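Local atomic coordinates of uncharacterized CBS domain-containing protein (Corynebacterium glutamicum, PDB entry 2P3H), a protein that is not characterised in function but is probably a membrane transport-associated protein, here represented by its CorC_HlyC (transporter associated) domain, and may bind flavin adenine dinucleotide. Residues A[29-34]-A[77-82]; A[36-39]-A[43-46]. All blocks are in the same frame, centred on the assembly; numbering follows the deposited sequence.

Contact 1. Residues A[29-34]-A[77-82]; sequences IGYELP and TQRILR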
loop_
_atom_site.group_PDB
_atom_site.type_symbol
_atom_site.label_atom_id
_atom_site.label_comp_id
_atom_site.label_asym_id
_atom_site.label_seq_id
_atom_site.Cartn_x
_atom_site.Cartn_y
_atom_site.Cartn_z
ATOM N N ILE A 29 -6.543 0.275 5.851
ATOM C CA ILE A 29 -7.157 0.662 4.585
ATOM C C ILE A 29 -8.444 -0.121 4.288
ATOM O O ILE A 29 -9.219 0.277 3.400
ATOM C CB ILE A 29 -6.164 0.561 3.424
ATOM C CG1 ILE A 29 -5.877 -0.903 3.066
ATOM C CG2 ILE A 29 -4.836 1.307 3.790
ATOM C CD1 ILE A 29 -4.837 -1.049 1.951
ATOM N N GLY A 30 -8.658 -1.210 5.028
ATOM C CA GLY A 30 -9.888 -2.022 4.884
ATOM C C GLY A 30 -9.896 -3.010 3.718
ATOM O O GLY A 30 -10.961 -3.527 3.344
ATOM N N TYR A 31 -8.724 -3.293 3.159
ATOM C CA TYR A 31 -8.552 -4.177 1.997
ATOM C C TYR A 31 -7.289 -5.012 2.203
ATOM O O TYR A 31 -6.328 -4.504 2.759
ATOM C CB TYR A 31 -8.294 -3.354 0.733
ATOM C CG TYR A 31 -9.472 -2.655 0.095
ATOM C CD1 TYR A 31 -9.810 -1.350 0.445
ATOM C CD2 TYR A 31 -10.204 -3.277 -0.918
ATOM C CE1 TYR A 31 -10.896 -0.694 -0.180
ATOM C CE2 TYR A 31 -11.274 -2.636 -1.545
ATOM C CZ TYR A 31 -11.610 -1.351 -1.172
ATOM O OH TYR A 31 -12.667 -0.743 -1.797
ATOM N N GLU A 32 -7.256 -6.224 1.663
ATOM C CA GLU A 32 -6.020 -6.999 1.615
ATOM C C GLU A 32 -5.132 -6.613 0.444
ATOM O O GLU A 32 -5.598 -6.271 -0.640
ATOM C CB GLU A 32 -6.327 -8.487 1.612
ATOM C CG GLU A 32 -6.990 -8.898 2.924
ATOM C CD GLU A 32 -7.064 -10.388 3.146
ATOM O OE1 GLU A 32 -6.031 -11.082 2.990
ATOM O OE2 GLU A 32 -8.155 -10.854 3.529
ATOM N N LEU A 33 -3.829 -6.669 0.701
ATOM C CA LEU A 33 -2.815 -6.427 -0.300
ATOM C C LEU A 33 -2.259 -7.747 -0.830
ATOM O O LEU A 33 -2.414 -8.769 -0.172
ATOM C CB LEU A 33 -1.695 -5.581 0.324
ATOM C CG LEU A 33 -2.031 -4.073 0.420
ATOM C CD1 LEU A 33 -1.228 -3.440 1.573
ATOM C CD2 LEU A 33 -1.778 -3.396 -0.906
ATOM N N PRO A 34 -1.631 -7.740 -2.023
ATOM C CA PRO A 34 -0.971 -8.970 -2.514
ATOM C C PRO A 34 0.058 -9.531 -1.519
ATOM O O PRO A 34 0.752 -8.771 -0.869
ATOM C CB PRO A 34 -0.274 -8.518 -3.796
ATOM C CG PRO A 34 -0.965 -7.248 -4.208
ATOM C CD PRO A 34 -1.553 -6.625 -2.994
ATOM N N THR A 77 -14.610 -3.714 -10.672
ATOM C CA THR A 77 -13.523 -2.793 -10.866
ATOM C C THR A 77 -12.602 -2.818 -9.644
ATOM O O THR A 77 -13.063 -2.654 -8.537
ATOM C CB THR A 77 -14.136 -1.389 -11.095
ATOM O OG1 THR A 77 -14.996 -1.449 -12.253
ATOM C CG2 THR A 77 -13.084 -0.364 -11.279
ATOM N N GLN A 78 -11.303 -3.018 -9.861
ATOM C CA GLN A 78 -10.301 -3.066 -8.778
ATOM C C GLN A 78 -10.209 -1.762 -8.025
ATOM O O GLN A 78 -10.184 -0.708 -8.644
ATOM C CB GLN A 78 -8.903 -3.197 -9.379
ATOM C CG GLN A 78 -8.468 -4.520 -9.864
ATOM C CD GLN A 78 -7.062 -4.481 -10.529
ATOM O OE1 GLN A 78 -6.627 -3.464 -11.140
ATOM N NE2 GLN A 78 -6.396 -5.633 -10.492
ATOM N N ARG A 79 -10.120 -1.829 -6.703
ATOM C CA ARG A 79 -9.685 -0.658 -5.948
ATOM C C ARG A 79 -8.166 -0.577 -5.977
ATOM O O ARG A 79 -7.473 -1.597 -5.982
ATOM C CB ARG A 79 -10.168 -0.707 -4.505
ATOM C CG ARG A 79 -10.327 0.675 -3.897
ATOM C CD ARG A 79 -11.680 1.317 -4.262
ATOM N NE ARG A 79 -11.724 2.723 -3.849
ATOM C CZ ARG A 79 -12.229 3.171 -2.700
ATOM N NH1 ARG A 79 -12.193 4.473 -2.439
ATOM N NH2 ARG A 79 -12.777 2.341 -1.817
ATOM N N ILE A 80 -7.647 0.644 -6.015
ATOM C CA ILE A 80 -6.187 0.870 -6.132
ATOM C C ILE A 80 -5.682 1.647 -4.932
ATOM O O ILE A 80 -6.299 2.645 -4.553
ATOM C CB ILE A 80 -5.837 1.666 -7.412
ATOM C CG1 ILE A 80 -6.343 0.933 -8.658
ATOM C CG2 ILE A 80 -4.304 1.904 -7.532
ATOM C CD1 ILE A 80 -5.714 -0.438 -8.848
ATOM N N LEU A 81 -4.570 1.188 -4.366
ATOM C CA LEU A 81 -3.840 1.926 -3.342
ATOM C C LEU A 81 -2.670 2.651 -4.020
ATOM O O LEU A 81 -1.773 2.015 -4.583
ATOM C CB LEU A 81 -3.349 0.957 -2.254
ATOM C CG LEU A 81 -2.579 1.601 -1.080
ATOM C CD1 LEU A 81 -3.541 2.478 -0.258
ATOM C CD2 LEU A 81 -1.980 0.521 -0.197
ATOM N N ARG A 82 -2.686 3.983 -3.981
ATOM C CA ARG A 82 -1.534 4.748 -4.462
ATOM C C ARG A 82 -0.588 5.023 -3.303
ATOM O O ARG A 82 -1.034 5.509 -2.232
ATOM C CB ARG A 82 -2.002 6.064 -5.073
ATOM C CG ARG A 82 -0.838 6.974 -5.495
ATOM C CD ARG A 82 -1.396 8.341 -5.959
ATOM N NE ARG A 82 -2.031 8.195 -7.260
ATOM C CZ ARG A 82 -2.934 9.037 -7.771
ATOM N NH1 ARG A 82 -3.336 10.107 -7.064
ATOM N NH2 ARG A 82 -3.453 8.802 -8.985
#

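Contact 2. Residues A[36-39]-A[43-46]; sequences GDYE and GLLF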
loop_
_atom_site.group_PDB
_atom_site.type_symbol
_atom_site.label_atom_id
_atom_site.label_comp_id
_atom_site.label_asym_id
_atom_site.label_seq_id
_atom_site.Cartn_x
_atom_site.Cartn_y
_atom_site.Cartn_z
ATOM N N GLY A 36 3.381 -12.103 -0.635
ATOM C CA GLY A 36 4.578 -12.546 -1.325
ATOM C C GLY A 36 5.708 -12.735 -0.357
ATOM O O GLY A 36 5.489 -12.933 0.839
ATOM N N ASP A 37 6.927 -12.673 -0.872
ATOM C CA ASP A 37 8.106 -12.864 -0.047
ATOM C C ASP A 37 8.474 -11.536 0.613
ATOM O O ASP A 37 9.506 -10.927 0.289
ATOM C CB ASP A 37 9.249 -13.410 -0.910
ATOM C CG ASP A 37 10.458 -13.845 -0.097
ATOM O OD1 ASP A 37 10.348 -14.037 1.139
ATOM O OD2 ASP A 37 11.536 -13.999 -0.716
ATOM N N TYR A 38 7.624 -11.079 1.534
ATOM C CA TYR A 38 7.815 -9.800 2.225
ATOM C C TYR A 38 6.784 -9.692 3.335
ATOM O O TYR A 38 5.767 -10.409 3.301
ATOM C CB TYR A 38 7.683 -8.607 1.250
ATOM C CG TYR A 38 6.515 -8.739 0.295
ATOM C CD1 TYR A 38 5.218 -8.500 0.730
ATOM C CD2 TYR A 38 6.709 -9.142 -1.038
ATOM C CE1 TYR A 38 4.125 -8.645 -0.136
ATOM C CE2 TYR A 38 5.618 -9.283 -1.920
ATOM C CZ TYR A 38 4.329 -9.032 -1.447
ATOM O OH TYR A 38 3.233 -9.153 -2.276
ATOM N N GLU A 39 7.036 -8.815 4.307
ATOM C CA GLU A 39 6.111 -8.665 5.434
ATOM C C GLU A 39 5.825 -7.209 5.806
ATOM O O GLU A 39 4.912 -6.942 6.594
ATOM C CB GLU A 39 6.587 -9.468 6.658
ATOM C CG GLU A 39 7.846 -8.938 7.307
ATOM C CD GLU A 39 8.294 -9.755 8.509
ATOM O OE1 GLU A 39 8.273 -11.002 8.440
ATOM O OE2 GLU A 39 8.686 -9.133 9.520
ATOM N N GLY A 43 8.754 -3.786 1.774
ATOM C CA GLY A 43 9.066 -5.066 1.146
ATOM C C GLY A 43 8.151 -5.292 -0.052
ATOM O O GLY A 43 8.599 -5.770 -1.115
ATOM N N LEU A 44 6.870 -4.974 0.126
ATOM C CA LEU A 44 5.886 -5.084 -0.971
ATOM C C LEU A 44 6.277 -4.164 -2.132
ATOM O O LEU A 44 6.258 -4.563 -3.298
ATOM C CB LEU A 44 4.484 -4.731 -0.453
ATOM C CG LEU A 44 3.359 -4.507 -1.476
ATOM C CD1 LEU A 44 3.053 -5.791 -2.270
ATOM C CD2 LEU A 44 2.130 -4.002 -0.765
ATOM N N LEU A 45 6.603 -2.915 -1.800
ATOM C CA LEU A 45 7.015 -1.917 -2.792
ATOM C C LEU A 45 8.242 -2.359 -3.583
ATOM O O LEU A 45 8.234 -2.292 -4.823
ATOM C CB LEU A 45 7.283 -0.569 -2.121
ATOM C CG LEU A 45 6.101 0.159 -1.501
ATOM C CD1 LEU A 45 6.574 1.495 -0.942
ATOM C CD2 LEU A 45 4.951 0.338 -2.503
ATOM N N PHE A 46 9.280 -2.839 -2.891
ATOM C CA PHE A 46 10.449 -3.357 -3.597
ATOM C C PHE A 46 10.091 -4.526 -4.499
ATOM O O PHE A 46 10.577 -4.618 -5.633
ATOM C CB PHE A 46 11.555 -3.789 -2.622
ATOM C CG PHE A 46 12.380 -2.649 -2.082
ATOM C CD1 PHE A 46 13.187 -1.888 -2.927
ATOM C CD2 PHE A 46 12.396 -2.367 -0.711
ATOM C CE1 PHE A 46 13.980 -0.840 -2.416
ATOM C CE2 PHE A 46 13.178 -1.316 -0.190
ATOM C CZ PHE A 46 13.982 -0.559 -1.055
#

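Contact 1. Residues A[29-34]-A[77-82]
Arg-79 meets Tyr-31 with both its aliphatic chain and its guanidinium. Its CG, set anti to the backbone N (chi1 -153°), lies 3.6 Å from Tyr-31 CZ, and CB sits 3.7 Å from Tyr-31 CE2. A bend at chi2 (83°) then turns the chain so that NH2 comes round to the phenol oxygen. The resulting hydrogen bond, Arg-79 NH2 to Tyr-31 OH, is 3.1 Å long and fairly straight (162° at the hydrogen); the oxygen lies close to the guanidinium plane, which stands steeply to the ring. NE of the same group donates to Leu-101 O, so the Tyr-31 bond is one of several that hold the guanidinium in this conformer. Two residues on, Leu-81 also points toward the helix end and loop, and here the chemistry is apolar. Its CD2 touches Ile-29 CD1 at 3.9 Å and Leu-33 CD2 at 4.0 Å, one methyl thus meeting residues from both sides of the turn at Gly-30, which leaves helix 22-29 with positive phi. The contact lays the end of that helix and the loop after it against strand 80-89, flanked by strands 58-62 and 92-100, with Leu-63 and Leu-100 packing alongside.

Contact 2. Residues A[36-39]-A[43-46]
The hydroxyl of Tyr-38 makes a weak hydrogen bond with the carbonyl oxygen of Pro-34, while Leu-44 CD1 comes within 3.4 Å of the same Tyr-38 OH from the helix. Beside it, Tyr-38 CZ lies 3.6 Å from that methyl, so Leu-44 touches the far end of the ring with its branch and the middle with its backbone. Leu-44 CA stands over one ring face, 3.9 Å from the centroid of Tyr-38 and only 10° off the normal, a CH-pi contact of nearly perpendicular approach. Gly-36 CA occupies the opposite face, displaced toward the rim, which sandwiches the ring between the loop's own backbone and the helix. That loop connects helices 22-29 and 41-49 on one side of the antiparallel sheet; an inverse gamma turn centred on Asp-37 leads into Tyr-38. With CG placed between backbone N and carbonyl carbon (chi1 44°), the ring folds back over Gly-36 while CB rests 3.6 Å from Gly-43 C. The absence of a side chain at Gly-43 permits this approach to the helix's first turn, where Thr-40 OG1 accepts a hydrogen bond from Gly-43 N. Leu-22 of the preceding helix touches both Tyr-38 and Leu-44.

Both contacts involve the connection between helices 22-29 and 41-49, but at different depths. Contact 1 is largely buried and brings together parts distant in sequence, the helix end and its following loop against the sheet; contact 2 is local, partly buried and farther from the centre of the chain, with the loop folding onto the helix it leads into. Each uses a tyrosine differently: in contact 1 the phenol oxygen accepts an arginine's hydrogen bond, whereas in contact 2 a ring face receives a backbone CH. They meet through leucines, Leu-33 CD2 lying 4.0 Å from Leu-44 CD2, so the apolar side chains packed against the sheet run on from one contact to the other.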